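Long-range contacts in metallo-beta-lactamase family protein (PDB 2ZO4), which binds two zinc ions and is probably a hydrolase of the metallo-beta-lactamase superfamily: residues A[7-11]-A[23-28]; A[27-32]-A[157-163]; A[77-83]-A[141-147]; A[119-123]-A[266-270]; A[197-203]-A[290-295]. All coordinates share one frame; numbering follows the deposited sequence.

Contact 1. Residues A[7-11]-A[23-28]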
# COMPACT_ATOMS: atom_id res chain seq x y z
N GLY A 7 -6.84 20.95 12.30
CA GLY A 7 -5.49 20.74 11.77
C GLY A 7 -5.24 19.38 11.13
O GLY A 7 -4.09 18.98 10.98
N LEU A 8 -6.32 18.68 10.77
CA LEU A 8 -6.22 17.43 10.00
C LEU A 8 -7.26 17.44 8.87
O LEU A 8 -8.46 17.47 9.13
CB LEU A 8 -6.39 16.20 10.89
CG LEU A 8 -6.52 14.81 10.23
CD1 LEU A 8 -5.20 14.33 9.64
CD2 LEU A 8 -7.05 13.78 11.21
N TYR A 9 -6.77 17.40 7.63
CA TYR A 9 -7.63 17.55 6.45
C TYR A 9 -7.49 16.39 5.47
O TYR A 9 -6.39 15.90 5.22
CB TYR A 9 -7.30 18.86 5.71
CG TYR A 9 -7.35 20.09 6.59
CD1 TYR A 9 -8.52 20.84 6.71
CD2 TYR A 9 -6.23 20.50 7.31
CE1 TYR A 9 -8.57 21.97 7.52
CE2 TYR A 9 -6.27 21.63 8.12
CZ TYR A 9 -7.44 22.35 8.23
OH TYR A 9 -7.49 23.47 9.03
N LEU A 10 -8.62 15.96 4.91
CA LEU A 10 -8.65 14.98 3.83
C LEU A 10 -8.40 15.66 2.48
O LEU A 10 -9.08 16.62 2.13
CB LEU A 10 -9.99 14.23 3.81
CG LEU A 10 -10.39 13.50 2.52
CD1 LEU A 10 -9.54 12.25 2.30
CD2 LEU A 10 -11.86 13.14 2.53
N LEU A 11 -7.42 15.14 1.74
CA LEU A 11 -7.03 15.68 0.44
C LEU A 11 -7.14 14.60 -0.65
O LEU A 11 -6.19 13.84 -0.88
CB LEU A 11 -5.59 16.23 0.48
CG LEU A 11 -5.33 17.66 0.96
CD1 LEU A 11 -5.75 17.89 2.40
CD2 LEU A 11 -3.86 18.02 0.80
N ASN A 23 -6.32 9.17 -1.18
CA ASN A 23 -6.55 10.07 -0.05
C ASN A 23 -5.24 10.42 0.66
O ASN A 23 -4.58 9.55 1.25
CB ASN A 23 -7.51 9.44 0.96
CG ASN A 23 -8.89 9.21 0.39
OD1 ASN A 23 -9.37 9.99 -0.43
ND2 ASN A 23 -9.53 8.12 0.81
N LEU A 24 -4.88 11.69 0.60
CA LEU A 24 -3.76 12.23 1.35
C LEU A 24 -4.30 12.95 2.58
O LEU A 24 -5.47 13.34 2.61
CB LEU A 24 -2.95 13.21 0.50
CG LEU A 24 -2.62 12.86 -0.96
CD1 LEU A 24 -1.68 13.92 -1.52
CD2 LEU A 24 -2.01 11.47 -1.09
N TYR A 25 -3.45 13.11 3.59
CA TYR A 25 -3.86 13.76 4.83
C TYR A 25 -2.87 14.85 5.23
O TYR A 25 -1.68 14.59 5.40
CB TYR A 25 -4.09 12.72 5.94
CG TYR A 25 -5.19 11.76 5.57
CD1 TYR A 25 -6.53 12.07 5.81
CD2 TYR A 25 -4.91 10.56 4.91
CE1 TYR A 25 -7.55 11.21 5.44
CE2 TYR A 25 -5.93 9.69 4.53
CZ TYR A 25 -7.25 10.03 4.80
OH TYR A 25 -8.27 9.18 4.43
N LEU A 26 -3.38 16.07 5.35
CA LEU A 26 -2.59 17.25 5.68
C LEU A 26 -2.73 17.55 7.17
O LEU A 26 -3.84 17.66 7.70
CB LEU A 26 -3.06 18.45 4.84
CG LEU A 26 -2.31 19.79 4.75
CD1 LEU A 26 -2.27 20.56 6.07
CD2 LEU A 26 -0.90 19.63 4.19
N LEU A 27 -1.59 17.67 7.85
CA LEU A 27 -1.56 18.04 9.26
C LEU A 27 -0.92 19.40 9.41
O LEU A 27 0.19 19.62 8.93
CB LEU A 27 -0.80 17.00 10.10
CG LEU A 27 -1.47 15.66 10.43
CD1 LEU A 27 -1.53 14.74 9.22
CD2 LEU A 27 -0.73 14.97 11.56
N GLN A 28 -1.63 20.32 10.05
CA GLN A 28 -1.10 21.66 10.32
C GLN A 28 -1.30 22.00 11.80
O GLN A 28 -2.36 21.74 12.36
CB GLN A 28 -1.79 22.70 9.42
CG GLN A 28 -1.24 24.12 9.52
CD GLN A 28 -2.00 25.10 8.64
OE1 GLN A 28 -3.19 24.93 8.38
NE2 GLN A 28 -1.31 26.14 8.19
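The N-terminal beta hairpin forms one edge of the six-stranded sheet, where G7-L11 runs antiparallel to N23-Q28 with 154° between the strand directions. Y9 with L26 and L11 with L24 are the hydrogen-bonded pairs: Y9 N donates to L26 O at 2.9 Å and L11 N to L24 O at 2.8 Å, and each is answered by a bond in the reverse direction. Beyond them, Q28 N reaches G7 O at 3.0 Å. L8 with L27 and L10 with Y25 are the non-hydrogen-bonded pairs, and their side chains share one face. There L8 and L27 lie side by side and point the same way, CD1 to CD1 3.7 Å. The chi1 of 161° turns CG of L10 away from its own amide nitrogen and brings CD1 to 3.5 Å from N23 OD1 and 3.9 Å from Y25 CE1. On the other face the Y9 ring offers its edge to L26 O, with CD2 3.7 Å from that oxygen, while L11 CD1 rests 3.7 Å from L26 CB. N23 ND2 bonds to F234 O and A231 O, and Y25 OH also to A231 O, tying this strand to the end of strand 228-231 and the loop after it, which carries the zinc ligand H233. Strand 32-36 flanks N23-Q28 on its other edge, and helix 43-55 packs on the face of Y9, L11, L24 and L26, L49 against L11 and L24, L53 against L26.

Contact 2. Residues A[27-32]-A[157-163]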
# COMPACT_ATOMS: atom_id res chain seq x y z
N LEU A 27 -1.59 17.67 7.85
CA LEU A 27 -1.56 18.04 9.26
C LEU A 27 -0.92 19.40 9.41
O LEU A 27 0.19 19.62 8.93
CB LEU A 27 -0.80 17.00 10.10
CG LEU A 27 -1.47 15.66 10.43
CD1 LEU A 27 -1.53 14.74 9.22
CD2 LEU A 27 -0.73 14.97 11.56
N GLN A 28 -1.63 20.32 10.05
CA GLN A 28 -1.10 21.66 10.32
C GLN A 28 -1.30 22.00 11.80
O GLN A 28 -2.36 21.74 12.36
CB GLN A 28 -1.79 22.70 9.42
CG GLN A 28 -1.24 24.12 9.52
CD GLN A 28 -2.00 25.10 8.64
OE1 GLN A 28 -3.19 24.93 8.38
NE2 GLN A 28 -1.31 26.14 8.19
N GLY A 29 -0.28 22.58 12.41
CA GLY A 29 -0.34 22.97 13.82
C GLY A 29 1.04 23.17 14.41
O GLY A 29 2.03 22.64 13.89
N ALA A 30 1.10 23.94 15.49
CA ALA A 30 2.35 24.26 16.18
C ALA A 30 3.44 24.79 15.23
O ALA A 30 4.63 24.57 15.45
CB ALA A 30 2.86 23.05 16.98
N GLY A 31 3.01 25.50 14.19
CA GLY A 31 3.92 26.09 13.22
C GLY A 31 4.45 25.11 12.18
O GLY A 31 5.26 25.49 11.33
N GLU A 32 3.97 23.87 12.24
CA GLU A 32 4.42 22.80 11.35
C GLU A 32 3.34 22.40 10.35
O GLU A 32 2.15 22.48 10.65
CB GLU A 32 4.82 21.55 12.15
CG GLU A 32 6.13 21.66 12.91
CD GLU A 32 6.38 20.47 13.83
OE1 GLU A 32 5.75 19.40 13.62
OE2 GLU A 32 7.20 20.60 14.77
N GLU A 157 6.03 13.32 17.00
CA GLU A 157 5.34 14.57 17.28
C GLU A 157 5.31 15.37 15.98
O GLU A 157 6.34 15.86 15.52
CB GLU A 157 6.03 15.37 18.38
CG GLU A 157 5.58 14.99 19.78
CD GLU A 157 6.22 13.72 20.26
OE1 GLU A 157 7.33 13.78 20.82
OE2 GLU A 157 5.60 12.65 20.09
N VAL A 158 4.12 15.46 15.40
CA VAL A 158 3.95 16.05 14.08
C VAL A 158 2.80 17.04 14.11
O VAL A 158 1.66 16.66 14.34
CB VAL A 158 3.64 14.98 13.00
CG1 VAL A 158 3.52 15.62 11.63
CG2 VAL A 158 4.70 13.88 12.97
N ALA A 159 3.12 18.32 13.87
CA ALA A 159 2.13 19.39 13.76
C ALA A 159 1.17 19.46 14.95
O ALA A 159 -0.04 19.62 14.79
CB ALA A 159 1.35 19.26 12.44
N GLY A 160 1.72 19.32 16.16
CA GLY A 160 0.92 19.40 17.38
C GLY A 160 0.22 18.11 17.75
O GLY A 160 -0.37 18.01 18.83
N LYS A 161 0.28 17.12 16.87
CA LYS A 161 -0.31 15.81 17.13
C LYS A 161 0.75 14.74 17.42
O LYS A 161 1.92 14.90 17.06
CB LYS A 161 -1.24 15.40 15.98
CG LYS A 161 -2.57 16.15 16.01
CD LYS A 161 -3.30 16.07 14.69
CE LYS A 161 -4.66 16.76 14.77
NZ LYS A 161 -4.56 18.23 15.05
N ARG A 162 0.33 13.67 18.08
CA ARG A 162 1.22 12.56 18.39
C ARG A 162 0.74 11.30 17.67
O ARG A 162 -0.37 10.82 17.90
CB ARG A 162 1.30 12.33 19.90
CG ARG A 162 2.47 11.44 20.32
CD ARG A 162 2.80 11.61 21.79
NE ARG A 162 3.66 10.51 22.25
CZ ARG A 162 4.97 10.61 22.49
NH1 ARG A 162 5.60 11.76 22.34
NH2 ARG A 162 5.64 9.54 22.89
N LEU A 163 1.60 10.80 16.79
CA LEU A 163 1.26 9.70 15.89
C LEU A 163 2.07 8.46 16.23
O LEU A 163 3.29 8.51 16.32
CB LEU A 163 1.54 10.11 14.44
CG LEU A 163 0.58 11.06 13.72
CD1 LEU A 163 0.61 12.47 14.30
CD2 LEU A 163 0.90 11.09 12.25
O HOH W 1 -2.42 19.11 13.46
O HOH W 2 7.92 18.26 16.69
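E157 and E32 are linked through a water that donates to E157 O and to E32 OE2. V158, next along the chain, begins a type I' turn that ends at K161, and its CG1 lies 4.3 Å from L27 CD2. A159 N donates to E32 OE1 at 2.9 Å in a nearly straight bond (166°) that meets the oxygen from above the carboxylate plane. The extended end of the E32 chain carries the carboxylate there. The methyl of A159 presses on the strand, CB to L27 CB 3.9 Å, and its CA makes a CH...O contact of 3.3 Å with G29 O. G160 N sits 4.0 Å from A30 CB, within the type I' turn G29-E32, so two tight hairpin turns face each other. K161 bends at its last torsion and bonds through NZ to P6 O and to a second water, which lies 2.9 Å from Q28 O and 2.8 Å from A159 O. L163 closes the apolar side, its CD1 meeting L27 CD2 tip to tip. The two sheets of the metallo-beta-lactamase sandwich thus join through leucine and alanine contacts inside, with polar links at the rim; E32, probably ionised at this exposed position, is met by a backbone N-H and a water.

Contact 3. Residues A[77-83]-A[141-147]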
# COMPACT_ATOMS: atom_id res chain seq x y z
N GLY A 77 4.85 8.75 -4.94
CA GLY A 77 5.28 9.38 -6.19
C GLY A 77 5.86 10.78 -6.13
O GLY A 77 6.81 11.09 -6.86
N LEU A 78 5.31 11.64 -5.28
CA LEU A 78 5.83 13.01 -5.15
C LEU A 78 6.79 13.24 -3.98
O LEU A 78 7.24 14.37 -3.77
CB LEU A 78 4.69 14.04 -5.13
CG LEU A 78 3.97 14.34 -6.45
CD1 LEU A 78 2.89 15.40 -6.24
CD2 LEU A 78 4.95 14.80 -7.53
N SER A 79 7.11 12.19 -3.23
CA SER A 79 7.95 12.32 -2.04
C SER A 79 9.33 12.93 -2.33
O SER A 79 9.82 13.75 -1.55
CB SER A 79 8.10 10.98 -1.30
OG SER A 79 8.66 9.98 -2.13
N GLY A 80 9.93 12.54 -3.44
CA GLY A 80 11.21 13.11 -3.88
C GLY A 80 11.09 14.55 -4.32
O GLY A 80 12.06 15.31 -4.20
N PHE A 81 9.93 14.94 -4.85
CA PHE A 81 9.66 16.32 -5.23
C PHE A 81 9.61 17.21 -4.00
O PHE A 81 10.31 18.23 -3.93
CB PHE A 81 8.35 16.45 -6.04
CG PHE A 81 7.85 17.88 -6.20
CD1 PHE A 81 8.52 18.79 -7.02
CD2 PHE A 81 6.72 18.31 -5.52
CE1 PHE A 81 8.07 20.10 -7.17
CE2 PHE A 81 6.25 19.62 -5.65
CZ PHE A 81 6.93 20.52 -6.48
N PHE A 82 8.80 16.81 -3.02
CA PHE A 82 8.73 17.50 -1.74
C PHE A 82 10.09 17.53 -1.05
O PHE A 82 10.51 18.57 -0.55
CB PHE A 82 7.66 16.89 -0.83
CG PHE A 82 6.26 17.31 -1.19
CD1 PHE A 82 5.39 16.42 -1.80
CD2 PHE A 82 5.82 18.60 -0.91
CE1 PHE A 82 4.09 16.81 -2.13
CE2 PHE A 82 4.52 19.00 -1.24
CZ PHE A 82 3.66 18.10 -1.85
N GLU A 83 10.81 16.40 -1.07
CA GLU A 83 12.16 16.35 -0.52
C GLU A 83 13.10 17.34 -1.20
O GLU A 83 13.91 17.98 -0.53
CB GLU A 83 12.74 14.93 -0.60
CG GLU A 83 13.97 14.71 0.28
CD GLU A 83 14.73 13.45 -0.09
OE1 GLU A 83 14.92 13.20 -1.30
OE2 GLU A 83 15.14 12.71 0.83
N VAL A 141 7.06 8.77 -10.95
CA VAL A 141 7.57 8.58 -9.60
C VAL A 141 8.89 9.31 -9.39
O VAL A 141 9.83 9.16 -10.17
CB VAL A 141 7.71 7.08 -9.25
CG1 VAL A 141 8.42 6.89 -7.91
CG2 VAL A 141 6.34 6.41 -9.24
N HIS A 142 8.94 10.10 -8.32
CA HIS A 142 10.14 10.83 -7.92
C HIS A 142 10.58 10.31 -6.57
O HIS A 142 10.10 10.78 -5.53
CB HIS A 142 9.84 12.34 -7.85
CG HIS A 142 9.29 12.90 -9.12
ND1 HIS A 142 10.06 13.58 -10.04
CD2 HIS A 142 8.04 12.85 -9.65
CE1 HIS A 142 9.31 13.94 -11.06
NE2 HIS A 142 8.08 13.51 -10.85
N PRO A 143 11.48 9.31 -6.56
CA PRO A 143 11.91 8.66 -5.32
C PRO A 143 12.75 9.59 -4.44
O PRO A 143 13.56 10.36 -4.96
CB PRO A 143 12.76 7.48 -5.81
CG PRO A 143 12.45 7.33 -7.27
CD PRO A 143 12.14 8.71 -7.74
N PRO A 144 12.55 9.53 -3.11
CA PRO A 144 13.36 10.31 -2.19
C PRO A 144 14.79 9.77 -2.15
O PRO A 144 14.99 8.56 -2.30
CB PRO A 144 12.66 10.12 -0.84
CG PRO A 144 11.96 8.82 -0.96
CD PRO A 144 11.55 8.71 -2.40
N GLN A 145 15.76 10.66 -1.95
CA GLN A 145 17.16 10.27 -1.91
C GLN A 145 17.58 9.86 -0.51
O GLN A 145 18.31 8.88 -0.33
CB GLN A 145 18.06 11.40 -2.41
CG GLN A 145 18.33 11.33 -3.91
CD GLN A 145 17.08 11.50 -4.74
OE1 GLN A 145 16.37 12.49 -4.60
NE2 GLN A 145 16.81 10.52 -5.60
N ASN A 146 17.12 10.62 0.48
CA ASN A 146 17.50 10.40 1.87
C ASN A 146 16.29 10.24 2.80
O ASN A 146 16.16 10.99 3.77
CB ASN A 146 18.39 11.56 2.38
CG ASN A 146 19.46 11.97 1.38
OD1 ASN A 146 20.24 11.14 0.89
ND2 ASN A 146 19.52 13.27 1.08
N PRO A 147 15.40 9.26 2.52
CA PRO A 147 14.29 9.05 3.45
C PRO A 147 14.79 8.52 4.80
O PRO A 147 15.81 7.82 4.85
CB PRO A 147 13.42 8.00 2.75
CG PRO A 147 14.36 7.27 1.85
CD PRO A 147 15.36 8.30 1.40
O HOH W 3 14.33 12.98 3.47
O HOH W 4 14.82 14.43 -3.80
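With its CG opposite the backbone nitrogen (chi1 -164°) and the chain extended beyond, E83 runs straight out from helix 79-84 and sets its carboxylate against the consecutive amides of Q145 and N146. The helix follows closely on the HxHxDH zinc-binding motif of the metallo-beta-lactamase fold, which supplies H70, H72, D74 and H75, and the partner is the loop leading into edge strand 148-150. The carboxylate grips that loop like a fork: Q145 N reaches OE1 of E83 at 2.8 Å and N146 N reaches OE2 at 2.9 Å, both on the syn lone pairs. These two amides, one on each oxygen, fix the rotation of the carboxylate, and each oxygen also has a water beside it; the one that donates to E83 OE2 at 2.8 Å also donates to N146 O. Nearer the metal motif the backbones bond directly. H142 N donates to G77 O at 2.8 Å, in the carbonyl plane and on a lone pair, while G80 N, from the first turn of the helix, gives H142 O a short, bent bond of 2.7 Å (133° at the hydrogen). Without a side chain, G80 lets its CA approach P144 CA to 3.9 Å. The H142 ring, turned by a chi1 of -55°, presents an edge to G77 O, its CD2 3.5 Å away, and also touches R46 of helix 43-55. Y76 lies against P143 and P144. S79 OG, already hydrogen-bonded to Y76 O, lies 3.2 Å from P144 CD.

Contact 4. Residues A[119-123]-A[266-270]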
# COMPACT_ATOMS: atom_id res chain seq x y z
N ASP A 119 7.39 -17.47 -15.55
CA ASP A 119 7.38 -18.78 -14.91
C ASP A 119 5.99 -19.20 -14.45
O ASP A 119 5.70 -20.40 -14.35
CB ASP A 119 8.34 -18.81 -13.72
CG ASP A 119 9.80 -18.69 -14.14
OD1 ASP A 119 10.12 -19.03 -15.30
OD2 ASP A 119 10.62 -18.27 -13.31
N HIS A 120 5.15 -18.21 -14.18
CA HIS A 120 3.78 -18.45 -13.74
C HIS A 120 2.75 -18.27 -14.86
O HIS A 120 1.58 -17.96 -14.60
CB HIS A 120 3.45 -17.60 -12.50
CG HIS A 120 4.18 -18.03 -11.27
ND1 HIS A 120 3.79 -19.12 -10.52
CD2 HIS A 120 5.28 -17.52 -10.66
CE1 HIS A 120 4.62 -19.26 -9.49
NE2 HIS A 120 5.53 -18.31 -9.56
N GLY A 121 3.20 -18.45 -16.10
CA GLY A 121 2.31 -18.60 -17.25
C GLY A 121 1.80 -17.35 -17.95
O GLY A 121 0.88 -17.43 -18.76
N THR A 122 2.40 -16.20 -17.64
CA THR A 122 2.03 -14.95 -18.32
C THR A 122 2.55 -14.96 -19.76
O THR A 122 3.75 -15.17 -19.98
CB THR A 122 2.54 -13.69 -17.56
OG1 THR A 122 2.09 -13.72 -16.20
CG2 THR A 122 2.03 -12.40 -18.22
N PRO A 123 1.65 -14.75 -20.74
CA PRO A 123 2.09 -14.66 -22.13
C PRO A 123 2.71 -13.29 -22.44
O PRO A 123 2.47 -12.33 -21.70
CB PRO A 123 0.80 -14.86 -22.92
CG PRO A 123 -0.26 -14.32 -22.02
CD PRO A 123 0.19 -14.60 -20.62
N LYS A 266 -3.10 -25.75 -12.91
CA LYS A 266 -3.27 -24.44 -13.53
C LYS A 266 -2.15 -23.46 -13.14
O LYS A 266 -1.57 -23.57 -12.06
CB LYS A 266 -4.63 -23.83 -13.18
CG LYS A 266 -5.82 -24.55 -13.81
CD LYS A 266 -7.12 -23.82 -13.52
CE LYS A 266 -8.31 -24.55 -14.10
NZ LYS A 266 -9.59 -23.84 -13.77
N THR A 267 -1.87 -22.51 -14.03
CA THR A 267 -0.88 -21.48 -13.77
C THR A 267 -1.53 -20.30 -13.05
O THR A 267 -2.74 -20.12 -13.13
CB THR A 267 -0.26 -20.95 -15.08
OG1 THR A 267 -1.22 -20.15 -15.77
CG2 THR A 267 0.20 -22.10 -15.97
N ALA A 268 -0.72 -19.50 -12.36
CA ALA A 268 -1.21 -18.31 -11.67
C ALA A 268 -1.88 -17.30 -12.61
O ALA A 268 -2.82 -16.61 -12.22
CB ALA A 268 -0.10 -17.65 -10.89
N TRP A 269 -1.40 -17.22 -13.85
CA TRP A 269 -1.99 -16.31 -14.83
C TRP A 269 -3.43 -16.68 -15.18
O TRP A 269 -4.32 -15.83 -15.12
CB TRP A 269 -1.14 -16.21 -16.09
CG TRP A 269 -1.83 -15.44 -17.18
CD1 TRP A 269 -2.43 -15.95 -18.30
CD2 TRP A 269 -2.01 -14.02 -17.25
NE1 TRP A 269 -2.97 -14.94 -19.06
CE2 TRP A 269 -2.73 -13.74 -18.43
CE3 TRP A 269 -1.64 -12.95 -16.41
CZ2 TRP A 269 -3.07 -12.44 -18.82
CZ3 TRP A 269 -1.99 -11.66 -16.79
CH2 TRP A 269 -2.70 -11.42 -17.99
N GLU A 270 -3.66 -17.94 -15.55
CA GLU A 270 -5.01 -18.38 -15.92
C GLU A 270 -5.97 -18.35 -14.73
O GLU A 270 -7.16 -18.03 -14.89
CB GLU A 270 -4.99 -19.76 -16.60
CG GLU A 270 -4.70 -20.95 -15.71
CD GLU A 270 -4.77 -22.27 -16.46
OE1 GLU A 270 -3.71 -22.90 -16.64
OE2 GLU A 270 -5.89 -22.66 -16.88
O HOH W 5 1.84 -20.65 -11.87
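A268 N donates at 2.8 Å to a water that is also hydrogen-bonded to H120 ND1 at 2.8 Å, in the plane of the imidazole. One residue further on, W269 N donates directly to H120 O at 3.2 Å, and it arrives nearly along the C=O axis (178°). Beside these polar links the CB atoms of H120 and A268 pack 3.9 Å apart. What meets here is the C-terminal end of helix 110-119, in the metallo-beta-lactamase part of the chain, and the N-terminal end of helix 268-275, in the C-terminal helical part. G121, with positive phi, is the C-prime residue of a Schellman motif that closes the first helix, which leaves the H120 carbonyl turned toward the opening turn of the second. That turn starts with T267 as N-cap and a capping box: T267 N bonds to E270 OE1 at 3.2 Å, and E270 N bonds weakly to T267 OG1. E270 OE1 also forms a salt bridge with R313. The indole of W269 swings away from its own amide (chi1 172°) and lies across T122 and P123, both of which touch the same ring face near its rim. P123 CD makes a CH-pi contact there, 3.6 Å from the centroid of the five-membered ring and 15° off its normal. T122 OG1, 3.8 Å from W269 CE3, is hydrogen-bonded to F117 O. Y312 stacks on the H120 ring, and F289 of helix 286-301 touches both H120 and T122.

Contact 5. Residues A[197-203]-A[290-295]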
# COMPACT_ATOMS: atom_id res chain seq x y z
N SER A 197 -10.99 -5.12 -0.91
CA SER A 197 -9.76 -5.44 -0.22
C SER A 197 -8.62 -4.70 -0.91
O SER A 197 -8.54 -4.68 -2.14
CB SER A 197 -9.47 -6.94 -0.23
OG SER A 197 -8.22 -7.21 0.38
N PRO A 198 -7.74 -4.07 -0.11
CA PRO A 198 -6.49 -3.61 -0.69
C PRO A 198 -5.71 -4.79 -1.24
O PRO A 198 -5.81 -5.91 -0.71
CB PRO A 198 -5.75 -2.98 0.50
CG PRO A 198 -6.44 -3.49 1.72
CD PRO A 198 -7.85 -3.73 1.33
N ASN A 199 -4.97 -4.56 -2.31
CA ASN A 199 -4.12 -5.59 -2.92
C ASN A 199 -3.23 -6.27 -1.88
O ASN A 199 -2.72 -5.62 -0.96
CB ASN A 199 -3.25 -4.97 -4.02
CG ASN A 199 -2.87 -5.97 -5.11
OD1 ASN A 199 -3.73 -6.46 -5.85
ND2 ASN A 199 -1.58 -6.25 -5.22
N VAL A 200 -3.10 -7.58 -2.00
CA VAL A 200 -2.03 -8.30 -1.31
C VAL A 200 -1.27 -9.07 -2.38
O VAL A 200 -1.61 -10.21 -2.73
CB VAL A 200 -2.57 -9.20 -0.15
CG1 VAL A 200 -3.57 -10.25 -0.65
CG2 VAL A 200 -1.42 -9.85 0.59
N GLY A 201 -0.25 -8.42 -2.94
CA GLY A 201 0.47 -8.97 -4.08
C GLY A 201 1.82 -9.56 -3.73
O GLY A 201 2.52 -9.05 -2.85
N LEU A 202 2.18 -10.63 -4.42
CA LEU A 202 3.51 -11.21 -4.32
C LEU A 202 4.33 -10.72 -5.52
O LEU A 202 4.06 -11.09 -6.66
CB LEU A 202 3.45 -12.74 -4.28
CG LEU A 202 4.69 -13.47 -3.74
CD1 LEU A 202 4.30 -14.78 -3.04
CD2 LEU A 202 5.74 -13.74 -4.83
N TRP A 203 5.32 -9.88 -5.23
CA TRP A 203 6.21 -9.34 -6.24
C TRP A 203 7.62 -9.89 -6.01
O TRP A 203 7.86 -10.62 -5.05
CB TRP A 203 6.21 -7.80 -6.20
CG TRP A 203 4.83 -7.20 -6.18
CD1 TRP A 203 4.13 -6.81 -5.07
CD2 TRP A 203 3.99 -6.93 -7.31
NE1 TRP A 203 2.90 -6.32 -5.44
CE2 TRP A 203 2.79 -6.37 -6.81
CE3 TRP A 203 4.13 -7.09 -8.69
CZ2 TRP A 203 1.74 -5.98 -7.64
CZ3 TRP A 203 3.08 -6.71 -9.52
CH2 TRP A 203 1.90 -6.16 -8.99
N ALA A 290 -0.59 -10.81 -9.20
CA ALA A 290 0.21 -10.78 -7.97
C ALA A 290 -0.59 -11.20 -6.74
O ALA A 290 -0.05 -11.87 -5.85
CB ALA A 290 0.84 -9.41 -7.77
N GLU A 291 -1.86 -10.81 -6.69
CA GLU A 291 -2.79 -11.22 -5.63
C GLU A 291 -3.04 -12.72 -5.66
O GLU A 291 -3.02 -13.38 -4.63
CB GLU A 291 -4.12 -10.47 -5.76
CG GLU A 291 -4.31 -9.29 -4.80
CD GLU A 291 -5.41 -9.50 -3.75
OE1 GLU A 291 -5.92 -10.63 -3.61
OE2 GLU A 291 -5.77 -8.52 -3.07
N THR A 292 -3.29 -13.24 -6.86
CA THR A 292 -3.51 -14.67 -7.07
C THR A 292 -2.28 -15.49 -6.66
O THR A 292 -2.42 -16.53 -6.02
CB THR A 292 -3.91 -14.98 -8.53
OG1 THR A 292 -5.03 -14.17 -8.90
CG2 THR A 292 -4.26 -16.45 -8.71
N LEU A 293 -1.10 -14.99 -7.01
CA LEU A 293 0.16 -15.63 -6.64
C LEU A 293 0.36 -15.65 -5.12
O LEU A 293 0.80 -16.67 -4.58
CB LEU A 293 1.33 -14.94 -7.34
CG LEU A 293 2.74 -15.50 -7.13
CD1 LEU A 293 2.79 -17.01 -7.37
CD2 LEU A 293 3.72 -14.79 -8.05
N ALA A 294 0.04 -14.54 -4.46
CA ALA A 294 0.09 -14.44 -3.00
C ALA A 294 -0.79 -15.47 -2.30
O ALA A 294 -0.41 -16.04 -1.28
CB ALA A 294 -0.30 -13.04 -2.56
N HIS A 295 -1.99 -15.69 -2.85
CA HIS A 295 -2.92 -16.65 -2.28
C HIS A 295 -2.47 -18.09 -2.52
O HIS A 295 -2.60 -18.94 -1.64
CB HIS A 295 -4.33 -16.42 -2.83
CG HIS A 295 -5.03 -15.26 -2.20
ND1 HIS A 295 -4.66 -13.95 -2.45
CD2 HIS A 295 -6.06 -15.20 -1.33
CE1 HIS A 295 -5.45 -13.14 -1.76
NE2 HIS A 295 -6.30 -13.87 -1.07
O HOH W 6 -7.84 -6.93 -4.18
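S197-W203 passes in an irregular, extended course over helix 286-301, and L202 N donates to A290 O at 2.9 Å while A294 N, the helix's own donor, reaches that oxygen from the opposite face of its carbonyl plane. A CH...O contact joins E291 CA to V200 O at 3.3 Å. E291 folds at chi2 and brings its carboxylate back under the loop, where V200 N meets OE2 at 3.0 Å from above the carboxylate plane. A water donates to the same OE2 and to S197 O. V200 CG1 stands over this acid and reaches 3.6 Å from H295 CE1. The H295 ring is itself steadied by ND1, which donates to E291 O. Further along, the W203 indole lays one face on the methyl of A290, whose CB is 3.6 Å from the centroid of the six-membered ring, and L202 CD2 touches L293 CD2 at 3.9 Å. At the metal end, N199 O accepts from ND1 of the zinc ligand H171, so this loop belongs to the second shell of the site. L211 and F214 of helix 210-222 pack on V200, while H295 NE2 is hydrogen-bonded to H251 ND1 of helix 240-261, whose L255 packs on H295.

How the contacts relate
Contacts 1 and 2 share L27 and Q28 of strand 21-29 and lie with their centres 11 Å apart, at one end of the molecule. Contacts 4 and 5 also touch, H120 CE1 to L293 CD1 at 3.6 Å, and both join the C-terminal helices to the metallo-beta-lactamase part of the chain on the other side of the chain's centre. Contact 3 is nested within the loop closed by contact 2, although its nearest atoms are about 11 Å away. The zinc site lies between contact 1 and contact 5: side chains of N23 and N199 come within about 8 Å and 6 Å of a zinc ion, whereas contacts 2 and 4 are remote.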